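Local coordinates for phosphate-binding protein (Xanthomonas axonopodis pv. citri, PDB 5UB3), which probably acts as a periplasmic sensor of the phosphonate-binding type, paired with a diguanylate cyclase and captured here with chloride bound, at residues P14-D26 against A241-G253. Numbering follows the deposited sequence. Where two conformers were deposited one is given.
Sequences PASHYEQLKPLLD and AGPALKRFFDTTG
Leu24 places its CD2 methyl almost squarely over one face of the Phe248 ring, a CH-pi contact with CD2 3.3 Å from the ring centroid and 10° off the normal. Its CG lies anti to the backbone N (chi1 -179°), which carries the branch across to the ring. The other methyl, CD1, meets CD2 of Leu245. CE2 of Phe249 lies toward the rim of the opposite face of Phe248, and Leu21 CD2 touches both aromatic rings, 3.5 Å from Phe248 CE1 and 3.8 Å from Phe249 CZ. Ala244 CB packs against Pro23 and the backbone N of Leu24, a small side chain consistent with the 7.6 Å between the axes of the short helical segments.

Polar groups border this apolar seam. Gln20 gives a weak, bent hydrogen bond from NE2 to Arg247 O at 3.0 Å, while its amide stands 71° from the plane of the Phe249 ring. Behind it, His17 ND1 donates to a lone pair of Gln20 OE1, lying in the carbonyl plane, which helps set the rotation of the amide. Arg247, bent at chi2 and chi3, reaches alongside Glu19 in a long salt bridge, NH1 to Glu19 OE1 at 3.9 Å, and NH1 also lies against Glu19 CB. Helix 14-26 is kinked, and one water fills in for a missing turn bond: it accepts from Leu24 N and donates to Ala244 O, linking both helices, with a further, unusually short contact to Gln20 O.

Leu7 and Trp62 continue the core beneath Phe248. The roughly antiparallel pair thus packs a late helix beside the first one, against parallel strands 4-8 and 62-66, in an alpha/beta lobe of the periplasmic binding protein fold.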
loop_
_atom_site.group_PDB
_atom_site.type_symbol
_atom_site.label_atom_id
_atom_site.label_comp_id
_atom_site.label_asym_id
_atom_site.label_seq_id
_atom_site.Cartn_x
_atom_site.Cartn_y
_atom_site.Cartn_z
ATOM N N PRO A 14 -9.265 9.102 -7.098
ATOM C CA PRO A 14 -8.379 10.121 -7.667
ATOM C C PRO A 14 -8.780 11.575 -7.376
ATOM O O PRO A 14 -7.915 12.396 -7.184
ATOM C CB PRO A 14 -8.443 9.858 -9.162
ATOM C CG PRO A 14 -9.679 9.030 -9.374
ATOM C CD PRO A 14 -9.825 8.224 -8.133
ATOM N N ALA A 15 -10.076 11.867 -7.355
ATOM C CA ALA A 15 -10.605 13.187 -6.922
ATOM C C ALA A 15 -9.948 13.702 -5.671
ATOM O O ALA A 15 -9.523 14.872 -5.572
ATOM C CB ALA A 15 -12.107 13.081 -6.709
ATOM N N SER A 16 -9.814 12.799 -4.707
ATOM C CA SER A 16 -9.192 13.125 -3.442
ATOM C C SER A 16 -7.658 13.003 -3.437
ATOM O O SER A 16 -6.959 13.796 -2.790
ATOM C CB SER A 16 -9.834 12.259 -2.345
ATOM O OG SER A 16 -8.843 11.650 -1.553
ATOM N N HIS A 17 -7.099 12.034 -4.152
ATOM C CA HIS A 17 -5.641 11.837 -4.054
ATOM C C HIS A 17 -4.859 12.818 -4.889
ATOM O O HIS A 17 -3.686 12.996 -4.645
ATOM C CB HIS A 17 -5.272 10.389 -4.382
ATOM C CG HIS A 17 -5.876 9.418 -3.406
ATOM N ND1 HIS A 17 -5.520 9.398 -2.070
ATOM C CD2 HIS A 17 -6.878 8.522 -3.535
ATOM C CE1 HIS A 17 -6.239 8.492 -1.435
ATOM N NE2 HIS A 17 -7.083 7.959 -2.299
ATOM N N TYR A 18 -5.503 13.410 -5.898
ATOM C CA TYR A 18 -4.865 14.462 -6.700
ATOM C C TYR A 18 -4.181 15.471 -5.831
ATOM O O TYR A 18 -3.015 15.789 -6.045
ATOM C CB TYR A 18 -5.878 15.179 -7.532
ATOM C CG TYR A 18 -5.269 16.215 -8.457
ATOM C CD1 TYR A 18 -4.817 15.871 -9.727
ATOM C CD2 TYR A 18 -5.152 17.517 -8.050
ATOM C CE1 TYR A 18 -4.241 16.827 -10.560
ATOM C CE2 TYR A 18 -4.548 18.469 -8.834
ATOM C CZ TYR A 18 -4.158 18.136 -10.085
ATOM O OH TYR A 18 -3.632 19.130 -10.821
ATOM N N GLU A 19 -4.915 15.944 -4.823
ATOM C CA GLU A 19 -4.451 16.995 -3.893
ATOM C C GLU A 19 -3.246 16.606 -3.060
ATOM O O GLU A 19 -2.564 17.440 -2.540
ATOM C CB GLU A 19 -5.564 17.333 -2.910
ATOM C CG GLU A 19 -6.876 17.832 -3.525
ATOM C CD GLU A 19 -7.968 17.885 -2.467
ATOM O OE1 GLU A 19 -8.238 16.857 -1.792
ATOM O OE2 GLU A 19 -8.520 18.973 -2.258
ATOM N N GLN A 20 -3.085 15.312 -2.847
ATOM C CA GLN A 20 -1.965 14.751 -2.112
ATOM C C GLN A 20 -0.643 14.758 -2.908
ATOM O O GLN A 20 0.437 14.847 -2.346
ATOM C CB GLN A 20 -2.378 13.340 -1.651
ATOM C CG GLN A 20 -3.610 13.409 -0.745
ATOM C CD GLN A 20 -3.613 12.358 0.349
ATOM O OE1 GLN A 20 -4.041 11.215 0.117
ATOM N NE2 GLN A 20 -3.065 12.714 1.546
ATOM N N LEU A 21 -0.750 14.750 -4.235
ATOM C CA LEU A 21 0.374 14.678 -5.102
ATOM C C LEU A 21 0.823 16.016 -5.697
ATOM O O LEU A 21 2.024 16.239 -5.877
ATOM C CB LEU A 21 0.016 13.723 -6.239
ATOM C CG LEU A 21 -0.332 12.298 -5.775
ATOM C CD1 LEU A 21 -0.835 11.568 -7.008
ATOM C CD2 LEU A 21 0.882 11.591 -5.212
ATOM N N LYS A 22 -0.120 16.904 -6.007
ATOM C CA LYS A 22 0.223 18.111 -6.773
ATOM C C LYS A 22 1.171 19.022 -6.033
ATOM O O LYS A 22 2.147 19.498 -6.622
ATOM C CB LYS A 22 -1.019 18.896 -7.208
ATOM C CG LYS A 22 -0.686 20.181 -7.979
ATOM C CD LYS A 22 0.060 19.849 -9.269
ATOM C CE LYS A 22 -0.064 20.891 -10.387
ATOM N NZ LYS A 22 0.548 20.355 -11.642
ATOM N N PRO A 23 0.913 19.278 -4.737
ATOM C CA PRO A 23 1.868 20.150 -4.023
ATOM C C PRO A 23 3.339 19.706 -4.089
ATOM O O PRO A 23 4.216 20.531 -4.367
ATOM C CB PRO A 23 1.359 20.134 -2.592
ATOM C CG PRO A 23 -0.100 19.843 -2.714
ATOM C CD PRO A 23 -0.190 18.849 -3.834
ATOM N N LEU A 24 3.625 18.411 -3.879
ATOM C CA LEU A 24 5.033 17.983 -3.925
ATOM C C LEU A 24 5.570 18.002 -5.357
ATOM O O LEU A 24 6.754 18.346 -5.566
ATOM C CB LEU A 24 5.216 16.609 -3.280
ATOM C CG LEU A 24 6.646 16.090 -3.249
ATOM C CD1 LEU A 24 7.502 17.037 -2.403
ATOM C CD2 LEU A 24 6.728 14.645 -2.741
ATOM N N LEU A 25 4.720 17.664 -6.329
ATOM C CA LEU A 25 5.095 17.746 -7.745
ATOM C C LEU A 25 5.463 19.172 -8.080
ATOM O O LEU A 25 6.469 19.391 -8.706
ATOM C CB LEU A 25 3.980 17.278 -8.648
ATOM C CG LEU A 25 4.267 17.230 -10.130
ATOM C CD1 LEU A 25 5.261 16.123 -10.496
ATOM C CD2 LEU A 25 2.962 17.119 -10.904
ATOM N N ASP A 26 4.675 20.137 -7.610
ATOM C CA ASP A 26 4.989 21.584 -7.793
ATOM C C ASP A 26 6.263 22.025 -7.114
ATOM O O ASP A 26 6.950 22.865 -7.639
ATOM C CB ASP A 26 3.843 22.471 -7.371
ATOM C CG ASP A 26 2.641 22.328 -8.298
ATOM O OD1 ASP A 26 2.752 21.655 -9.329
ATOM O OD2 ASP A 26 1.592 22.868 -8.012
ATOM N N ALA A 241 9.268 22.735 1.526
ATOM C CA ALA A 241 8.655 21.418 1.207
ATOM C C ALA A 241 7.678 20.894 2.283
ATOM O O ALA A 241 6.986 19.885 2.057
ATOM C CB ALA A 241 9.765 20.405 0.929
ATOM N N GLY A 242 7.589 21.601 3.425
ATOM C CA GLY A 242 6.792 21.174 4.575
ATOM C C GLY A 242 5.336 20.919 4.298
ATOM O O GLY A 242 4.859 19.793 4.483
ATOM N N PRO A 243 4.596 21.949 3.862
ATOM C CA PRO A 243 3.198 21.685 3.528
ATOM C C PRO A 243 3.018 20.595 2.476
ATOM O O PRO A 243 2.143 19.733 2.599
ATOM C CB PRO A 243 2.723 23.037 2.994
ATOM C CG PRO A 243 3.527 23.987 3.835
ATOM C CD PRO A 243 4.885 23.394 3.861
ATOM N N ALA A 244 3.843 20.637 1.442
ATOM C CA ALA A 244 3.755 19.643 0.347
ATOM C C ALA A 244 3.960 18.218 0.874
ATOM O O ALA A 244 3.266 17.300 0.469
ATOM C CB ALA A 244 4.786 19.955 -0.740
ATOM N N LEU A 245 4.885 18.042 1.810
ATOM C CA LEU A 245 5.142 16.701 2.298
ATOM C C LEU A 245 4.028 16.221 3.215
ATOM O O LEU A 245 3.709 15.020 3.235
ATOM C CB LEU A 245 6.487 16.620 2.962
ATOM C CG LEU A 245 7.603 16.628 1.939
ATOM C CD1 LEU A 245 8.940 16.882 2.654
ATOM C CD2 LEU A 245 7.608 15.325 1.144
ATOM N N LYS A 246 3.399 17.155 3.923
ATOM C CA LYS A 246 2.273 16.821 4.819
ATOM C C LYS A 246 1.137 16.248 3.981
ATOM O O LYS A 246 0.566 15.175 4.283
ATOM C CB LYS A 246 1.870 18.073 5.640
ATOM C CG LYS A 246 0.559 18.007 6.444
ATOM C CD LYS A 246 0.410 16.749 7.303
ATOM C CE LYS A 246 1.292 16.772 8.559
ATOM N NZ LYS A 246 0.762 17.621 9.656
ATOM N N ARG A 247 0.891 16.929 2.866
ATOM C CA ARG A 247 -0.150 16.538 1.915
ATOM C C ARG A 247 0.172 15.185 1.220
ATOM O O ARG A 247 -0.721 14.415 0.828
ATOM C CB ARG A 247 -0.242 17.636 0.842
ATOM C CG ARG A 247 -0.666 19.044 1.327
ATOM C CD ARG A 247 -2.157 19.313 1.479
ATOM N NE ARG A 247 -3.029 18.295 0.907
ATOM C CZ ARG A 247 -4.358 18.259 1.057
ATOM N NH1 ARG A 247 -5.052 17.265 0.505
ATOM N NH2 ARG A 247 -5.000 19.216 1.722
ATOM N N PHE A 248 1.477 14.932 1.060
ATOM C CA PHE A 248 1.988 13.746 0.419
ATOM C C PHE A 248 1.986 12.572 1.416
ATOM O O PHE A 248 3.028 12.043 1.744
ATOM C CB PHE A 248 3.389 14.059 -0.130
ATOM C CG PHE A 248 3.899 13.112 -1.175
ATOM C CD1 PHE A 248 3.335 13.071 -2.415
ATOM C CD2 PHE A 248 5.010 12.333 -0.946
ATOM C CE1 PHE A 248 3.863 12.260 -3.406
ATOM C CE2 PHE A 248 5.554 11.521 -1.928
ATOM C CZ PHE A 248 4.949 11.452 -3.144
ATOM N N PHE A 249 0.801 12.154 1.842
ATOM C CA PHE A 249 0.598 10.989 2.742
ATOM C C PHE A 249 1.379 11.137 4.023
ATOM O O PHE A 249 1.856 10.147 4.611
ATOM C CB PHE A 249 1.015 9.742 2.001
ATOM C CG PHE A 249 0.551 9.755 0.584
ATOM C CD1 PHE A 249 -0.808 9.783 0.316
ATOM C CD2 PHE A 249 1.450 9.870 -0.474
ATOM C CE1 PHE A 249 -1.271 9.871 -0.988
ATOM C CE2 PHE A 249 1.002 9.924 -1.780
ATOM C CZ PHE A 249 -0.367 9.916 -2.044
ATOM N N ASP A 250 1.514 12.394 4.427
ATOM C CA ASP A 250 2.257 12.783 5.630
ATOM C C ASP A 250 3.637 12.227 5.592
ATOM O O ASP A 250 4.085 11.546 6.499
ATOM C CB ASP A 250 1.495 12.375 6.875
ATOM C CG ASP A 250 2.075 12.994 8.148
ATOM O OD1 ASP A 250 2.698 14.048 8.135
ATOM O OD2 ASP A 250 1.940 12.373 9.173
ATOM N N THR A 251 4.329 12.481 4.501
ATOM C CA THR A 251 5.706 11.957 4.380
ATOM C C THR A 251 6.626 12.744 5.310
ATOM O O THR A 251 6.627 13.950 5.306
ATOM C CB THR A 251 6.189 11.989 2.932
ATOM O OG1 THR A 251 5.340 11.106 2.152
ATOM C CG2 THR A 251 7.655 11.586 2.839
ATOM N N THR A 252 7.323 12.042 6.163
ATOM C CA THR A 252 8.144 12.653 7.208
ATOM C C THR A 252 9.601 12.339 6.952
ATOM O O THR A 252 10.486 12.801 7.684
ATOM C CB THR A 252 7.765 12.125 8.593
ATOM O OG1 THR A 252 7.680 10.692 8.555
ATOM C CG2 THR A 252 6.424 12.691 9.063
ATOM N N GLY A 253 9.871 11.533 5.934
ATOM C CA GLY A 253 11.231 11.154 5.650
ATOM C C GLY A 253 11.382 10.387 4.368
ATOM O O GLY A 253 10.493 9.661 3.957
HETATM O O HOH W 1 1.895 16.851 -1.978
#